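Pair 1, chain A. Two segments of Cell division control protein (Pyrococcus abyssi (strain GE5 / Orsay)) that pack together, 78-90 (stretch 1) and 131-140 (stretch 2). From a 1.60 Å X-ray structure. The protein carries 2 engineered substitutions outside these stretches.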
# COMPACT_ATOMS: atom_id res chain seq x y z
N LYS A 78 13.81 10.84 -1.16
CA LYS A 78 14.62 11.50 -0.15
C LYS A 78 13.81 11.74 1.11
O LYS A 78 14.41 11.83 2.21
CB LYS A 78 15.16 12.81 -0.73
CG LYS A 78 16.17 12.63 -1.88
CD LYS A 78 17.43 11.90 -1.41
CE LYS A 78 18.64 12.14 -2.35
NZ LYS A 78 19.88 11.42 -1.86
N LYS A 79 12.48 11.85 1.00
CA LYS A 79 11.58 12.08 2.13
C LYS A 79 10.45 11.07 2.05
O LYS A 79 10.06 10.65 0.97
CB LYS A 79 10.96 13.53 2.15
CG LYS A 79 12.06 14.58 2.17
CD LYS A 79 11.57 16.00 2.36
CE LYS A 79 12.66 16.86 3.03
NZ LYS A 79 13.62 16.08 3.89
N MET A 80 9.93 10.68 3.23
CA MET A 80 8.76 9.81 3.35
C MET A 80 7.73 10.47 4.27
O MET A 80 7.99 11.48 4.90
CB MET A 80 9.13 8.40 3.89
CG MET A 80 10.13 7.56 3.06
SD MET A 80 9.23 6.76 1.71
CE MET A 80 8.31 5.47 2.63
N MET A 81 6.50 9.90 4.30
CA MET A 81 5.43 10.46 5.12
C MET A 81 4.86 9.39 6.02
O MET A 81 4.53 8.30 5.56
CB MET A 81 4.28 11.06 4.28
CG MET A 81 4.62 12.13 3.30
SD MET A 81 4.76 13.59 4.28
CE MET A 81 4.92 14.85 3.01
N LEU A 82 4.65 9.73 7.28
CA LEU A 82 3.91 8.88 8.20
C LEU A 82 2.50 9.44 8.26
O LEU A 82 2.31 10.60 8.61
CB LEU A 82 4.56 8.87 9.59
CG LEU A 82 3.70 8.43 10.77
CD1 LEU A 82 3.37 6.95 10.62
CD2 LEU A 82 4.41 8.73 12.10
N VAL A 83 1.52 8.60 7.97
CA VAL A 83 0.12 9.01 7.94
C VAL A 83 -0.57 8.32 9.09
O VAL A 83 -0.45 7.10 9.23
CB VAL A 83 -0.54 8.64 6.61
CG1 VAL A 83 -2.06 8.95 6.62
CG2 VAL A 83 0.16 9.36 5.51
N LYS A 84 -1.23 9.10 9.95
CA LYS A 84 -1.92 8.55 11.11
C LYS A 84 -3.39 8.95 11.05
O LYS A 84 -3.69 10.12 10.74
CB LYS A 84 -1.31 9.05 12.44
CG LYS A 84 0.15 8.67 12.66
CD LYS A 84 0.69 9.36 13.91
CE LYS A 84 0.07 8.78 15.16
NZ LYS A 84 0.70 9.43 16.39
N THR A 85 -4.30 8.03 11.38
CA THR A 85 -5.73 8.33 11.33
C THR A 85 -6.32 8.42 12.74
O THR A 85 -5.72 7.97 13.73
CB THR A 85 -6.54 7.30 10.55
OG1 THR A 85 -6.61 6.07 11.31
CG2 THR A 85 -5.94 7.01 9.16
N ARG A 86 -7.51 9.03 12.83
CA ARG A 86 -8.17 9.15 14.13
C ARG A 86 -8.59 7.78 14.67
O ARG A 86 -8.63 7.60 15.89
CB ARG A 86 -9.36 10.09 14.02
CG ARG A 86 -8.85 11.50 14.04
CD ARG A 86 -9.93 12.58 14.12
NE ARG A 86 -9.69 13.60 13.10
CZ ARG A 86 -8.88 14.65 13.26
NH1 ARG A 86 -8.71 15.50 12.25
NH2 ARG A 86 -8.25 14.85 14.40
N GLY A 87 -8.92 6.86 13.79
CA GLY A 87 -9.30 5.52 14.14
C GLY A 87 -8.16 4.60 14.45
O GLY A 87 -8.37 3.40 14.67
N GLY A 88 -6.95 5.13 14.48
CA GLY A 88 -5.82 4.45 15.03
C GLY A 88 -4.86 3.83 14.05
O GLY A 88 -3.92 3.16 14.50
N LYS A 89 -5.02 4.07 12.74
CA LYS A 89 -4.22 3.38 11.73
C LYS A 89 -2.98 4.21 11.44
O LYS A 89 -3.01 5.44 11.55
CB LYS A 89 -5.05 3.15 10.46
CG LYS A 89 -6.37 2.42 10.71
CD LYS A 89 -6.14 1.13 11.50
CE LYS A 89 -7.39 0.21 11.49
NZ LYS A 89 -8.55 0.74 12.28
N ARG A 90 -1.85 3.54 11.15
CA ARG A 90 -0.59 4.25 10.90
C ARG A 90 0.08 3.59 9.69
O ARG A 90 0.11 2.35 9.62
CB ARG A 90 0.35 4.13 12.09
CG ARG A 90 -0.14 4.77 13.40
CD ARG A 90 0.76 4.31 14.55
NE ARG A 90 1.37 5.42 15.27
CZ ARG A 90 2.63 5.84 15.08
NH1 ARG A 90 3.41 5.23 14.19
NH2 ARG A 90 3.10 6.86 15.78
N TRP A 131 -14.68 4.89 6.85
CA TRP A 131 -14.02 6.10 6.35
C TRP A 131 -13.50 6.87 7.55
O TRP A 131 -14.28 7.36 8.39
CB TRP A 131 -14.97 6.95 5.49
CG TRP A 131 -15.28 6.24 4.21
CD1 TRP A 131 -16.42 5.54 3.91
CD2 TRP A 131 -14.47 6.18 3.04
NE1 TRP A 131 -16.36 5.04 2.64
CE2 TRP A 131 -15.17 5.43 2.07
CE3 TRP A 131 -13.22 6.71 2.71
CZ2 TRP A 131 -14.65 5.17 0.81
CZ3 TRP A 131 -12.70 6.44 1.45
CH2 TRP A 131 -13.41 5.68 0.52
N ASP A 132 -12.18 7.06 7.61
CA ASP A 132 -11.49 7.41 8.84
C ASP A 132 -10.67 8.69 8.62
O ASP A 132 -9.78 8.71 7.77
CB ASP A 132 -10.60 6.22 9.25
CG ASP A 132 -9.90 6.40 10.56
OD1 ASP A 132 -10.10 7.42 11.25
OD2 ASP A 132 -9.09 5.47 10.87
N GLU A 133 -10.97 9.74 9.39
CA GLU A 133 -10.26 11.02 9.24
C GLU A 133 -8.77 10.88 9.46
O GLU A 133 -8.31 10.34 10.49
CB GLU A 133 -10.80 12.06 10.23
CG GLU A 133 -12.25 12.39 9.93
CD GLU A 133 -12.82 13.47 10.83
OE1 GLU A 133 -12.03 14.13 11.54
OE2 GLU A 133 -14.05 13.66 10.82
N VAL A 134 -7.99 11.44 8.54
CA VAL A 134 -6.57 11.62 8.85
C VAL A 134 -6.42 12.54 10.07
O VAL A 134 -7.10 13.59 10.19
CB VAL A 134 -5.84 12.19 7.62
CG1 VAL A 134 -4.38 12.56 7.96
CG2 VAL A 134 -5.90 11.21 6.46
N ALA A 135 -5.53 12.16 11.00
CA ALA A 135 -5.20 12.88 12.22
C ALA A 135 -3.98 13.77 12.04
O ALA A 135 -4.01 14.94 12.44
CB ALA A 135 -4.97 11.89 13.39
N GLU A 136 -2.92 13.25 11.43
CA GLU A 136 -1.68 13.97 11.25
C GLU A 136 -0.92 13.30 10.12
O GLU A 136 -1.00 12.07 9.92
CB GLU A 136 -0.78 13.98 12.51
CG GLU A 136 -1.32 14.57 13.79
CD GLU A 136 -1.84 13.50 14.74
OE1 GLU A 136 -1.31 12.36 14.72
OE2 GLU A 136 -2.78 13.80 15.51
N ILE A 137 -0.15 14.10 9.40
CA ILE A 137 0.81 13.61 8.42
C ILE A 137 2.16 14.19 8.80
O ILE A 137 2.28 15.41 8.96
CB ILE A 137 0.47 14.04 6.98
CG1 ILE A 137 -0.96 13.63 6.62
CG2 ILE A 137 1.55 13.47 5.99
CD1 ILE A 137 -1.89 14.85 6.55
N LEU A 138 3.17 13.33 8.92
CA LEU A 138 4.49 13.77 9.39
C LEU A 138 5.57 13.30 8.43
O LEU A 138 5.73 12.08 8.23
CB LEU A 138 4.78 13.23 10.79
CG LEU A 138 6.14 13.62 11.37
CD1 LEU A 138 6.43 15.12 11.20
CD2 LEU A 138 6.22 13.22 12.84
N GLU A 139 6.35 14.24 7.89
CA GLU A 139 7.48 13.91 7.04
C GLU A 139 8.65 13.37 7.85
O GLU A 139 8.90 13.86 8.95
CB GLU A 139 7.89 15.17 6.31
CG GLU A 139 8.84 14.98 5.19
CD GLU A 139 9.05 16.28 4.46
OE1 GLU A 139 8.30 16.54 3.49
OE2 GLU A 139 9.94 17.05 4.87
N TYR A 140 9.37 12.36 7.32
CA TYR A 140 10.61 11.95 7.95
C TYR A 140 11.59 11.56 6.84
O TYR A 140 11.21 11.39 5.68
CB TYR A 140 10.33 10.79 8.95
CG TYR A 140 9.92 9.50 8.27
CD1 TYR A 140 8.61 9.29 7.85
CD2 TYR A 140 10.86 8.51 7.98
CE1 TYR A 140 8.22 8.10 7.18
CE2 TYR A 140 10.50 7.31 7.32
CZ TYR A 140 9.17 7.12 6.92
OH TYR A 140 8.88 5.99 6.22
O HOH W 1 -9.89 3.00 11.12

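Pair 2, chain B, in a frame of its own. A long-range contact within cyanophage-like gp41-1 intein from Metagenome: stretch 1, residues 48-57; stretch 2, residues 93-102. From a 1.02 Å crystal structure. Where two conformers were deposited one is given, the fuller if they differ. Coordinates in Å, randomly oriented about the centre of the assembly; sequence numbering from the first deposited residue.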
# COMPACT_ATOMS: atom_id res chain seq x y z
N LYS B 48 4.56 14.10 -3.94
CA LYS B 48 4.10 13.68 -5.26
C LYS B 48 3.52 12.28 -5.18
O LYS B 48 4.09 11.39 -4.54
CB LYS B 48 5.25 13.74 -6.28
CG LYS B 48 4.88 13.44 -7.74
CD LYS B 48 3.76 14.31 -8.31
CE LYS B 48 4.13 15.78 -8.38
NZ LYS B 48 5.34 16.00 -9.22
N SER B 49 2.41 12.07 -5.86
CA SER B 49 1.70 10.79 -5.84
C SER B 49 1.69 10.16 -7.22
O SER B 49 1.83 10.85 -8.23
CB SER B 49 0.32 10.97 -5.30
OG SER B 49 -0.54 11.72 -6.14
N TYR B 50 1.50 8.85 -7.22
CA TYR B 50 1.52 7.98 -8.39
C TYR B 50 0.40 6.98 -8.25
O TYR B 50 0.14 6.47 -7.16
CB TYR B 50 2.82 7.19 -8.48
CG TYR B 50 4.03 8.05 -8.62
CD1 TYR B 50 4.58 8.69 -7.52
CD2 TYR B 50 4.64 8.25 -9.84
CE1 TYR B 50 5.65 9.54 -7.61
CE2 TYR B 50 5.76 9.07 -9.96
CZ TYR B 50 6.23 9.75 -8.84
OH TYR B 50 7.32 10.59 -8.89
N LYS B 51 -0.26 6.67 -9.36
CA LYS B 51 -1.29 5.64 -9.39
C LYS B 51 -0.75 4.40 -10.08
O LYS B 51 -0.32 4.48 -11.25
CB LYS B 51 -2.55 6.13 -10.12
CG LYS B 51 -3.69 5.13 -10.10
CD LYS B 51 -4.94 5.66 -10.71
CE LYS B 51 -4.77 6.18 -12.10
NZ LYS B 51 -6.08 6.41 -12.75
N ILE B 52 -0.85 3.28 -9.42
CA ILE B 52 -0.54 1.96 -10.00
C ILE B 52 -1.85 1.27 -10.31
O ILE B 52 -2.70 1.16 -9.42
CB ILE B 52 0.30 1.14 -9.00
CG1 ILE B 52 1.58 1.86 -8.64
CG2 ILE B 52 0.54 -0.24 -9.55
CD1 ILE B 52 2.37 1.22 -7.54
N THR B 53 -2.01 0.81 -11.54
CA THR B 53 -3.21 0.08 -11.98
C THR B 53 -2.82 -1.32 -12.40
O THR B 53 -1.89 -1.47 -13.25
CB THR B 53 -3.92 0.79 -13.14
OG1 THR B 53 -4.22 2.14 -12.75
CG2 THR B 53 -5.19 0.08 -13.55
N LEU B 54 -3.48 -2.33 -11.87
CA LEU B 54 -3.20 -3.72 -12.21
C LEU B 54 -4.15 -4.22 -13.29
O LEU B 54 -5.18 -3.62 -13.60
CB LEU B 54 -3.33 -4.60 -10.96
CG LEU B 54 -2.48 -4.17 -9.76
CD1 LEU B 54 -2.62 -5.17 -8.66
CD2 LEU B 54 -1.02 -3.96 -10.14
N GLU B 55 -3.83 -5.40 -13.82
CA GLU B 55 -4.57 -5.97 -14.96
C GLU B 55 -6.00 -6.37 -14.56
O GLU B 55 -6.82 -6.56 -15.48
CB GLU B 55 -3.82 -7.12 -15.58
CG GLU B 55 -3.64 -8.26 -14.66
CD GLU B 55 -2.95 -9.47 -15.26
OE1 GLU B 55 -3.18 -9.76 -16.48
OE2 GLU B 55 -2.08 -10.07 -14.60
N ASP B 56 -6.30 -6.53 -13.28
CA ASP B 56 -7.67 -6.80 -12.79
C ASP B 56 -8.40 -5.51 -12.41
O ASP B 56 -9.50 -5.60 -11.82
CB ASP B 56 -7.65 -7.81 -11.66
CG ASP B 56 -6.91 -7.29 -10.45
OD1 ASP B 56 -6.43 -6.14 -10.45
OD2 ASP B 56 -6.82 -8.10 -9.46
N GLY B 57 -7.84 -4.37 -12.74
CA GLY B 57 -8.48 -3.09 -12.45
C GLY B 57 -8.07 -2.47 -11.13
O GLY B 57 -8.31 -1.27 -10.94
N MET B 93 -2.30 -13.75 -5.13
CA MET B 93 -2.39 -14.00 -6.59
C MET B 93 -1.55 -12.95 -7.35
O MET B 93 -1.74 -11.79 -7.06
CB MET B 93 -3.85 -13.92 -7.08
CG MET B 93 -4.75 -14.92 -6.41
SD MET B 93 -4.33 -16.64 -6.76
CE MET B 93 -4.85 -16.74 -8.47
N LEU B 94 -0.68 -13.32 -8.28
CA LEU B 94 0.13 -12.34 -9.00
C LEU B 94 -0.71 -11.66 -10.07
O LEU B 94 -1.43 -12.34 -10.81
CB LEU B 94 1.29 -13.08 -9.63
CG LEU B 94 2.38 -13.48 -8.65
CD1 LEU B 94 3.25 -14.59 -9.22
CD2 LEU B 94 3.21 -12.27 -8.24
N LYS B 95 -0.60 -10.35 -10.16
CA LYS B 95 -1.28 -9.57 -11.20
C LYS B 95 -0.32 -8.55 -11.77
O LYS B 95 0.38 -7.84 -11.03
CB LYS B 95 -2.53 -8.88 -10.65
CG LYS B 95 -3.64 -9.83 -10.25
CD LYS B 95 -4.28 -10.55 -11.42
CE LYS B 95 -5.25 -11.61 -10.97
NZ LYS B 95 -5.83 -12.29 -12.13
N LYS B 96 -0.31 -8.45 -13.08
CA LYS B 96 0.56 -7.50 -13.79
C LYS B 96 0.17 -6.05 -13.49
O LYS B 96 -1.01 -5.71 -13.52
CB LYS B 96 0.44 -7.73 -15.29
CG LYS B 96 1.00 -8.98 -15.96
CD LYS B 96 2.43 -8.80 -16.30
CE LYS B 96 3.07 -10.10 -16.71
NZ LYS B 96 2.55 -10.60 -18.01
N ILE B 97 1.18 -5.23 -13.35
CA ILE B 97 1.02 -3.76 -13.40
C ILE B 97 0.82 -3.36 -14.85
O ILE B 97 1.68 -3.59 -15.68
CB ILE B 97 2.22 -3.05 -12.79
CG1 ILE B 97 2.40 -3.39 -11.31
CG2 ILE B 97 2.08 -1.54 -12.97
CD1 ILE B 97 3.69 -2.85 -10.72
N LEU B 98 -0.32 -2.76 -15.14
CA LEU B 98 -0.59 -2.22 -16.48
C LEU B 98 -0.02 -0.82 -16.65
O LEU B 98 0.44 -0.51 -17.77
CB LEU B 98 -2.08 -2.15 -16.74
CG LEU B 98 -2.83 -3.45 -16.92
CD1 LEU B 98 -4.24 -3.13 -17.35
CD2 LEU B 98 -2.19 -4.39 -17.90
N LYS B 99 -0.11 0.02 -15.62
CA LYS B 99 0.22 1.44 -15.73
C LYS B 99 0.75 1.90 -14.41
O LYS B 99 0.19 1.54 -13.39
CB LYS B 99 -1.00 2.32 -16.07
CG LYS B 99 -1.80 1.97 -17.29
CD LYS B 99 -3.03 2.81 -17.34
CE LYS B 99 -4.12 2.10 -18.13
NZ LYS B 99 -5.23 2.98 -18.53
N ILE B 100 1.70 2.81 -14.48
CA ILE B 100 2.05 3.67 -13.34
C ILE B 100 1.98 5.10 -13.86
O ILE B 100 2.63 5.43 -14.87
CB ILE B 100 3.42 3.33 -12.77
CG1 ILE B 100 3.47 1.85 -12.37
CG2 ILE B 100 3.70 4.26 -11.59
CD1 ILE B 100 4.67 1.43 -11.61
N GLU B 101 1.11 5.89 -13.26
CA GLU B 101 0.76 7.26 -13.73
C GLU B 101 1.15 8.25 -12.64
O GLU B 101 0.56 8.20 -11.57
CB GLU B 101 -0.75 7.36 -14.08
CG GLU B 101 -1.16 8.74 -14.65
CD GLU B 101 -2.62 8.95 -15.02
OE1 GLU B 101 -3.18 8.12 -15.82
OE2 GLU B 101 -3.23 9.97 -14.55
N GLU B 102 2.07 9.18 -12.90
CA GLU B 102 2.34 10.27 -11.96
C GLU B 102 1.11 11.16 -11.91
O GLU B 102 0.58 11.55 -12.98
CB GLU B 102 3.60 11.01 -12.34
CG GLU B 102 3.99 12.03 -11.30
CD GLU B 102 5.30 12.73 -11.56
OE1 GLU B 102 6.06 12.29 -12.43
OE2 GLU B 102 5.55 13.73 -10.87
O HOH W 2 -5.78 7.44 -15.07
O HOH W 3 -0.81 -12.35 -14.21

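A backbone fold can be kept while the side chains that line it are exchanged, and the two antiparallel strand pairs compared here illustrate how. The N, CA and C atoms of 14 central residues superpose with an RMSD of 0.4 Å. In pair 1, strand 80-85 runs against strand 131-140; in pair 2, strand 48-54 runs against strand 93-102.

The shared signature is a classic bulge followed by a turn. In pair 1, Lys A84 O accepts from Ala A135 N at 2.8 Å and, weakly, from Glu A136 N at 3.3 Å. In pair 2, Thr B53 O does the same for Leu B98 N at 2.8 Å and, again weakly, for Lys B99 N at 3.3 Å. One carbonyl thus serves two successive amides, and the register shifts by one residue. A type I turn follows at once, Thr A85 to Gly A88 or Leu B54 to Gly B57. Its last position is glycine in both, with a positive phi at which a CB would jam against the preceding carbonyl oxygen.

On one face of the sheet, the residues are apolar in both pairs: Val A83 matches Ile B52, and Ile A137 matches Ile B100. At the bulge Val A134 matches Ile B97; its CA-to-CB bond points away from the other strand in both, yet the side chain still reaches its neighbour. Val A83 CG1 lies 4.5 Å from Val A134 CG2, and Ile B52 CG2 lies 4.0 Å from Ile B97 CG2. Farther along this face, Met A81 and the matching Tyr B50 reach the same two matched positions. Met A81 comes closest to Ile A137, with SD 3.6 Å from Ile A137 CG2; Tyr B50 comes closest to the side chain of Glu B102, its ring setting CE2 3.7 Å from Glu B102 CG, against the aliphatic part of the acid.

The other face changes more. Leu A82 and Leu A138, an apolar pair, correspond to Lys B51 and Glu B101. The backbone hydrogen bonds persist, with Leu A82 N to Leu A138 O and Lys B51 N to Glu B101 O both at 2.8 Å, but the charged ends in pair 2 are joined through a water that lies 2.6 Å from Lys B51 NZ and 2.8 Å from Glu B101 OE1.

At the bulge end a polar set of contacts is replaced by an apolar one. Asp A132 points toward the turn, where its OD2 accepts from Thr A85 OG1 at 2.6 Å and its OD1 from Gly A87 N at 2.9 Å. A CB on Gly A87 would clash with Asp A132 OD2. The matching positions in pair 2 are Lys B95, Leu B54 and Asp B56; here Leu B54 CD1 packs 4.2 Å from Lys B95 CB, and Leu B54 CD2 lies 3.7 Å from Ile B97 CG1.

Charge is also exchanged next door. Arg A86 NE forms a salt bridge with Glu A133 OE1 at 2.9 Å; at the equivalent sites, Glu B55 OE2 accepts from the backbone Lys B96 N at 2.8 Å. The same frame therefore tolerates polar, apolar and water-mediated solutions.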